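Putative redox protein (Lactobacillus casei, PDB 2QL8) is a putative oxidoreductase of the OsmC/Ohr family and probably reduces organic hydroperoxides, as members of this family typically do. Local coordinates at the interface of chains A and B. Residues are numbered along the deposited sequence; one frame, centred on the assembly and turned at random. Chains: chain A/B, Putative redox protein.

Contact 1 and contact 2 belong to one two-fold symmetric interface, and the centres of their C-alpha atoms lie about 13 Å apart. They share no residue. In contact 1 strand 12-18 of chain B pairs with strand 77-88 of chain A, and the start of helix 48-70 of chain A packs beside them. In contact 2 the 3-10 helix 5-7 and helix 122-127 of chain B meet strand 91-102 of chain A and its loop at A:Gly131 and A:Asn132. The N-terminal stretch of chain B thus serves both contacts. By symmetry, both recur with A and B swapped. This fits the intertwined dimer common in the family.

Contact 1: the interface of chains A and B. Residues chain A 47, 49-50, 81-83; chain B 12-14, 16, 28.
Two antiparallel beta-bridges between the chains, of the kind expected in an OsmC/Ohr dimer, pair A:Val81 with B:Ala16 and A:Val83 with B:Thr14, joining strand 77-88 to strand 12-18. A:Val83 N gives a hydrogen bond to B:Thr14 O at 2.9 Å. B:Thr14 N returns one to A:Val83 O at 3.0 Å. A:Val81 and B:Ala16 exchange the same pair of bonds further along.

Beside the strands, the start of helix 48-70 meets B:Tyr12. A:Asn47 and B:Tyr12 approach tip to tip, with amide and ring planes 88° apart. A:Asn47 ND2 donates to the phenol oxygen B:Tyr12 OH at 3.1 Å, and that oxygen lies slightly out of the amide plane. A:Asn47 CG sits between its own backbone N and carbonyl carbon (chi1 53°), which turns OD1 back to accept from A:Gln50 N at 2.8 Å. The amide therefore caps the first turn and holds the tyrosine at once. An alanine here would probably leave both A:Gln50 N and B:Tyr12 OH without this partner.

A:Gln50 runs extended beyond CG and crosses B:Thr14 and B:Ile28 at about right angles. A:Gln50 CG packs on B:Thr14 CG2 at 3.7 Å. A:Gln50 CB meets B:Ile28 CD1, also at 3.7 Å. A:Gln50 NE2 also makes a weak hydrogen bond to B:Tyr12 OH at 3.1 Å. A:Lys82 CE passes B:Thr13 CB at 3.9 Å.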
ATOM      1  N   ASN A  47       8.526   2.073   6.428  1.00 14.67           N
ATOM      2  CA  ASN A  47       9.024   1.671   5.119  1.00 15.30           C
ATOM      3  C   ASN A  47       7.863   1.193   4.262  1.00 14.33           C
ATOM      4  O   ASN A  47       6.726   1.070   4.761  1.00 14.80           O
ATOM      5  CB  ASN A  47      10.118   0.579   5.289  1.00 14.97           C
ATOM      6  CG  ASN A  47       9.643  -0.595   6.142  1.00 15.83           C
ATOM      7  OD1 ASN A  47       8.647  -1.237   5.784  1.00 16.97           O
ATOM      8  ND2 ASN A  47      10.347  -0.878   7.270  1.00 17.87           N
ATOM      9  N   GLU A  49       7.083  -1.635   2.994  1.00 14.23           N
ATOM     10  CA  GLU A  49       6.586  -2.940   3.389  1.00 15.29           C
ATOM     11  C   GLU A  49       5.553  -2.782   4.504  1.00 13.54           C
ATOM     12  O   GLU A  49       4.419  -3.289   4.438  1.00 15.64           O
ATOM     13  CB  GLU A  49       7.750  -3.806   3.872  1.00 15.63           C
ATOM     14  CG  GLU A  49       8.747  -4.238   2.763  1.00 17.73           C
ATOM     15  CD  GLU A  49       9.939  -3.254   2.563  1.00 16.27           C
ATOM     16  OE1 GLU A  49       9.847  -2.060   2.983  1.00 17.35           O
ATOM     17  OE2 GLU A  49      10.966  -3.711   1.996  1.00 19.05           O
ATOM     18  N   GLN A  50       5.930  -2.023   5.530  1.00 14.58           N
ATOM     19  CA  GLN A  50       5.039  -1.740   6.649  1.00 14.76           C
ATOM     20  C   GLN A  50       3.781  -0.976   6.182  1.00 14.49           C
ATOM     21  O   GLN A  50       2.647  -1.274   6.597  1.00 15.91           O
ATOM     22  CB  GLN A  50       5.742  -0.952   7.741  1.00 16.94           C
ATOM     23  CG  GLN A  50       6.785  -1.773   8.527  1.00 16.09           C
ATOM     24  CD  GLN A  50       7.432  -0.996   9.658  1.00 16.92           C
ATOM     25  OE1 GLN A  50       7.130   0.182   9.880  1.00 17.97           O
ATOM     26  NE2 GLN A  50       8.337  -1.674  10.398  1.00 19.82           N
ATOM     27  N   VAL A  81      -1.349  -8.816   8.297  1.00 16.84           N
ATOM     28  CA  VAL A  81      -0.705  -8.942   7.009  1.00 15.05           C
ATOM     29  C   VAL A  81       0.798  -8.986   7.252  1.00 16.25           C
ATOM     30  O   VAL A  81       1.355  -8.085   7.890  1.00 18.90           O
ATOM     31  CB  VAL A  81      -1.087  -7.762   6.053  1.00 16.09           C
ATOM     32  CG1 VAL A  81      -0.247  -7.786   4.772  1.00 18.50           C
ATOM     33  CG2 VAL A  81      -2.608  -7.779   5.761  1.00 16.16           C
ATOM     34  N   LYS A  82       1.423 -10.001   6.662  1.00 16.66           N
ATOM     35  CA  LYS A  82       2.888 -10.088   6.664  0.70 19.00           C
ATOM     36  C   LYS A  82       3.399  -9.704   5.284  1.00 17.36           C
ATOM     37  O   LYS A  82       2.846 -10.110   4.268  1.00 17.13           O
ATOM     38  CB  LYS A  82       3.346 -11.503   7.042  0.70 20.51           C
ATOM     39  CG  LYS A  82       4.865 -11.654   7.252  0.70 21.41           C
ATOM     40  CD  LYS A  82       5.179 -13.092   7.650  0.70 24.47           C
ATOM     41  CE  LYS A  82       6.663 -13.320   7.933  0.70 30.48           C
ATOM     42  NZ  LYS A  82       6.841 -14.638   8.644  0.70 38.98           N
ATOM     43  N   VAL A  83       4.452  -8.878   5.261  1.00 17.79           N
ATOM     44  CA  VAL A  83       5.071  -8.472   4.000  1.00 15.50           C
ATOM     45  C   VAL A  83       6.565  -8.812   4.098  1.00 16.29           C
ATOM     46  O   VAL A  83       7.211  -8.467   5.097  1.00 19.29           O
ATOM     47  CB  VAL A  83       4.890  -6.952   3.708  1.00 17.31           C
ATOM     48  CG1 VAL A  83       5.541  -6.561   2.364  1.00 18.39           C
ATOM     49  CG2 VAL A  83       3.394  -6.589   3.729  1.00 17.29           C
TER
ATOM     50  N   TYR B  12      13.927  -9.198   4.628  1.00 19.16           N
ATOM     51  CA  TYR B  12      13.282  -8.458   5.676  1.00 20.96           C
ATOM     52  C   TYR B  12      11.836  -8.939   5.686  1.00 19.53           C
ATOM     53  O   TYR B  12      11.261  -9.213   4.621  1.00 19.69           O
ATOM     54  CB  TYR B  12      13.301  -6.964   5.376  1.00 19.56           C
ATOM     55  CG  TYR B  12      12.489  -6.081   6.298  1.00 18.50           C
ATOM     56  CD1 TYR B  12      12.918  -5.736   7.561  1.00 20.18           C
ATOM     57  CD2 TYR B  12      11.235  -5.594   5.883  1.00 18.89           C
ATOM     58  CE1 TYR B  12      12.178  -4.900   8.389  1.00 19.27           C
ATOM     59  CE2 TYR B  12      10.476  -4.755   6.705  1.00 19.13           C
ATOM     60  CZ  TYR B  12      10.934  -4.417   7.952  1.00 17.07           C
ATOM     61  OH  TYR B  12      10.242  -3.570   8.757  1.00 19.54           O
ATOM     62  N   THR B  13      11.264  -9.005   6.883  1.00 19.04           N
ATOM     63  CA  THR B  13       9.818  -9.204   7.004  1.00 19.65           C
ATOM     64  C   THR B  13       9.249  -8.281   8.075  1.00 20.08           C
ATOM     65  O   THR B  13       9.918  -7.854   9.010  1.00 20.92           O
ATOM     66  CB  THR B  13       9.413 -10.672   7.302  1.00 22.87           C
ATOM     67  OG1 THR B  13       9.803 -11.000   8.636  1.00 29.45           O
ATOM     68  CG2 THR B  13      10.009 -11.673   6.329  1.00 23.17           C
ATOM     69  N   THR B  14       7.966  -7.952   7.920  1.00 17.63           N
ATOM     70  CA  THR B  14       7.251  -7.178   8.918  1.00 17.01           C
ATOM     71  C   THR B  14       5.791  -7.649   8.903  1.00 17.71           C
ATOM     72  O   THR B  14       5.356  -8.345   8.015  1.00 18.91           O
ATOM     73  CB  THR B  14       7.321  -5.621   8.632  1.00 18.10           C
ATOM     74  OG1 THR B  14       6.776  -4.842   9.709  1.00 21.14           O
ATOM     75  CG2 THR B  14       6.607  -5.282   7.288  1.00 18.82           C
ATOM     76  N   ALA B  16       1.644  -6.226   9.973  1.00 17.94           N
ATOM     77  CA  ALA B  16       0.730  -5.139  10.276  1.00 17.26           C
ATOM     78  C   ALA B  16      -0.586  -5.774  10.707  1.00 17.49           C
ATOM     79  O   ALA B  16      -1.010  -6.777  10.140  1.00 19.05           O
ATOM     80  CB  ALA B  16       0.473  -4.272   9.051  1.00 17.85           C
ATOM     81  N   ILE B  28       2.002  -1.695  13.446  1.00 19.56           N
ATOM     82  CA  ILE B  28       3.103  -2.620  13.330  1.00 20.35           C
ATOM     83  C   ILE B  28       3.497  -2.979  14.761  1.00 18.97           C
ATOM     84  O   ILE B  28       3.821  -2.082  15.537  1.00 21.05           O
ATOM     85  CB  ILE B  28       4.323  -1.951  12.645  1.00 17.31           C
ATOM     86  CG1 ILE B  28       3.913  -1.297  11.298  1.00 19.28           C
ATOM     87  CG2 ILE B  28       5.502  -2.943  12.508  1.00 20.39           C
ATOM     88  CD1 ILE B  28       3.373  -2.308  10.277  1.00 17.75           C
TER

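Contact 2: the interface of chains A and B. Residues chain A 93-95, 131-132; chain B 4, 6, 125-126.
B:Arg6 and A:Asn132 cross at about a right angle, with guanidinium and amide planes 78° apart. They belong to a polar patch of the subunit interface, where the 3-10 helix 5-7 of chain B docks on the loop at A:Gly131 and A:Asn132 beside strand 91-102. The guanidinium points end-on at one oxygen. B:Arg6 NH1 donates to A:Asn132 OD1 at 3.0 Å, and NH2 makes a longer bond to the same atom. Both nitrogens come from the same face of the amide, well above its plane. B:Arg6 NH2 also donates to the backbone oxygen A:Gly131 O at 3.1 Å.

A:Leu95 crosses B:Arg6 obliquely. A:Leu95 CD2 lies 3.6 Å above the guanidinium plane of B:Arg6, over its centre. The chain of B:Arg6 bends at chi3 (-61°), and one flat face lies against this methyl. On its own chain, B:Arg6 is gripped side-on by B:Asp4 in a salt bridge, with NE on OD1 and NH2 on OD2. B:Asp4 is poorly ordered, but as modelled it would help fix the rotation of the guanidinium and balance its charge.

As a second-shell brace, A:Asn132 ND2 donates to A:Gln93 OE1 at 2.9 Å in a nearly straight bond (177° at H). A:Asn132 ND2 also bonds to A:Phe94 O at 2.9 Å. These bonds orient the amide with OD1 toward the arginine. B:Leu126, on helix 122-127, crosses A:Asn132 at about a right angle, and its CD2 methyl touches A:Asn132 CB at 3.7 Å.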
ATOM      1  N   GLN A  93      11.481  -7.811  -4.934  1.00 14.08           N
ATOM      2  CA  GLN A  93      10.024  -7.973  -4.886  1.00 15.16           C
ATOM      3  C   GLN A  93       9.538  -7.915  -3.450  1.00 15.82           C
ATOM      4  O   GLN A  93      10.326  -8.090  -2.519  1.00 17.04           O
ATOM      5  CB  GLN A  93       9.592  -9.296  -5.484  1.00 16.59           C
ATOM      6  CG  GLN A  93       9.952  -9.522  -6.916  1.00 17.32           C
ATOM      7  CD  GLN A  93       9.429 -10.829  -7.416  1.00 18.71           C
ATOM      8  OE1 GLN A  93       8.223 -10.978  -7.613  1.00 20.63           O
ATOM      9  NE2 GLN A  93      10.314 -11.803  -7.607  1.00 22.54           N
ATOM     10  N   PHE A  94       8.223  -7.678  -3.290  1.00 15.14           N
ATOM     11  CA  PHE A  94       7.538  -7.887  -2.028  1.00 14.97           C
ATOM     12  C   PHE A  94       6.609  -9.102  -2.165  1.00 15.04           C
ATOM     13  O   PHE A  94       5.967  -9.312  -3.217  1.00 15.76           O
ATOM     14  CB  PHE A  94       6.672  -6.692  -1.626  1.00 15.27           C
ATOM     15  CG  PHE A  94       7.413  -5.444  -1.256  1.00 15.68           C
ATOM     16  CD1 PHE A  94       8.808  -5.370  -1.164  1.00 15.35           C
ATOM     17  CD2 PHE A  94       6.696  -4.298  -1.001  1.00 14.11           C
ATOM     18  CE1 PHE A  94       9.417  -4.194  -0.819  1.00 16.13           C
ATOM     19  CE2 PHE A  94       7.341  -3.096  -0.687  1.00 13.96           C
ATOM     20  CZ  PHE A  94       8.706  -3.069  -0.618  1.00 15.11           C
ATOM     21  N   LEU A  95       6.527  -9.869  -1.078  1.00 14.91           N
ATOM     22  CA  LEU A  95       5.506 -10.920  -0.913  1.00 17.19           C
ATOM     23  C   LEU A  95       4.545 -10.469   0.165  1.00 15.89           C
ATOM     24  O   LEU A  95       4.946  -9.837   1.133  1.00 15.56           O
ATOM     25  CB  LEU A  95       6.139 -12.250  -0.468  1.00 18.37           C
ATOM     26  CG  LEU A  95       7.249 -12.816  -1.370  1.00 17.57           C
ATOM     27  CD1 LEU A  95       7.860 -14.041  -0.643  1.00 19.10           C
ATOM     28  CD2 LEU A  95       6.825 -13.156  -2.789  1.00 19.29           C
ATOM     29  N   GLY A 131       0.872 -12.441  -8.456  1.00 18.14           N
ATOM     30  CA  GLY A 131       1.605 -13.683  -8.194  1.00 18.58           C
ATOM     31  C   GLY A 131       2.244 -13.777  -6.828  1.00 18.33           C
ATOM     32  O   GLY A 131       2.886 -14.794  -6.537  1.00 19.96           O
ATOM     33  N   ASN A 132       2.112 -12.727  -6.003  1.00 15.86           N
ATOM     34  CA  ASN A 132       2.871 -12.563  -4.764  1.00 15.61           C
ATOM     35  C   ASN A 132       2.000 -12.431  -3.510  1.00 16.45           C
ATOM     36  O   ASN A 132       2.487 -12.194  -2.428  1.00 17.46           O
ATOM     37  CB  ASN A 132       3.817 -11.339  -4.865  1.00 15.02           C
ATOM     38  CG  ASN A 132       4.993 -11.584  -5.788  1.00 16.62           C
ATOM     39  OD1 ASN A 132       4.984 -12.530  -6.604  1.00 17.84           O
ATOM     40  ND2 ASN A 132       5.971 -10.696  -5.733  1.00 19.19           N
TER
ATOM     41  N   ASP B   4       5.203 -21.496  -0.957  1.00 50.51           N
ATOM     42  CA  ASP B   4       5.962 -20.622  -1.859  1.00 44.24           C
ATOM     43  C   ASP B   4       7.361 -20.460  -1.247  1.00 39.07           C
ATOM     44  O   ASP B   4       7.516 -19.855  -0.181  1.00 35.18           O
ATOM     45  CB  ASP B   4       5.244 -19.281  -1.992  1.00 42.65           C
ATOM     46  CG  ASP B   4       5.978 -18.286  -2.880  1.00 40.09           C
ATOM     47  OD1 ASP B   4       7.125 -18.531  -3.328  1.00 31.75           O
ATOM     48  OD2 ASP B   4       5.378 -17.217  -3.126  1.00 38.32           O
ATOM     49  N   ARG B   6       9.812 -18.685  -1.935  1.00 29.70           N
ATOM     50  CA  ARG B   6      10.369 -17.350  -1.828  1.00 26.43           C
ATOM     51  C   ARG B   6      10.231 -16.762  -0.422  1.00 25.40           C
ATOM     52  O   ARG B   6      10.916 -15.788  -0.061  1.00 25.44           O
ATOM     53  CB  ARG B   6       9.736 -16.440  -2.880  1.00 25.59           C
ATOM     54  CG  ARG B   6       9.955 -16.894  -4.311  1.00 26.55           C
ATOM     55  CD  ARG B   6       9.225 -16.091  -5.316  1.00 23.32           C
ATOM     56  NE  ARG B   6       7.788 -16.167  -5.085  1.00 24.41           N
ATOM     57  CZ  ARG B   6       6.914 -15.331  -5.633  1.00 23.47           C
ATOM     58  NH1 ARG B   6       7.296 -14.409  -6.490  1.00 24.70           N
ATOM     59  NH2 ARG B   6       5.641 -15.461  -5.343  1.00 23.96           N
ATOM     60  N   LYS B 125       5.698  -3.160  -9.199  1.00 14.41           N
ATOM     61  CA  LYS B 125       5.564  -4.482  -9.785  1.00 13.94           C
ATOM     62  C   LYS B 125       4.302  -5.196  -9.277  1.00 13.59           C
ATOM     63  O   LYS B 125       3.627  -5.916 -10.054  1.00 16.57           O
ATOM     64  CB  LYS B 125       6.800  -5.309  -9.446  1.00 15.91           C
ATOM     65  CG  LYS B 125       8.061  -4.854 -10.155  1.00 20.41           C
ATOM     66  CD  LYS B 125       9.151  -5.964  -9.766  1.00 26.96           C
ATOM     67  CE  LYS B 125      10.439  -5.544  -9.703  1.00 30.43           C
ATOM     68  NZ  LYS B 125      11.284  -6.773  -9.477  1.00 20.39           N
ATOM     69  N   LEU B 126       3.982  -5.047  -7.986  1.00 14.59           N
ATOM     70  CA  LEU B 126       2.756  -5.673  -7.457  1.00 13.26           C
ATOM     71  C   LEU B 126       1.511  -5.168  -8.174  1.00 13.76           C
ATOM     72  O   LEU B 126       0.521  -5.868  -8.306  1.00 15.77           O
ATOM     73  CB  LEU B 126       2.609  -5.446  -5.949  1.00 14.30           C
ATOM     74  CG  LEU B 126       3.568  -6.123  -4.960  1.00 13.38           C
ATOM     75  CD1 LEU B 126       3.309  -5.623  -3.540  1.00 14.27           C
ATOM     76  CD2 LEU B 126       3.447  -7.680  -5.103  1.00 16.26           C
TER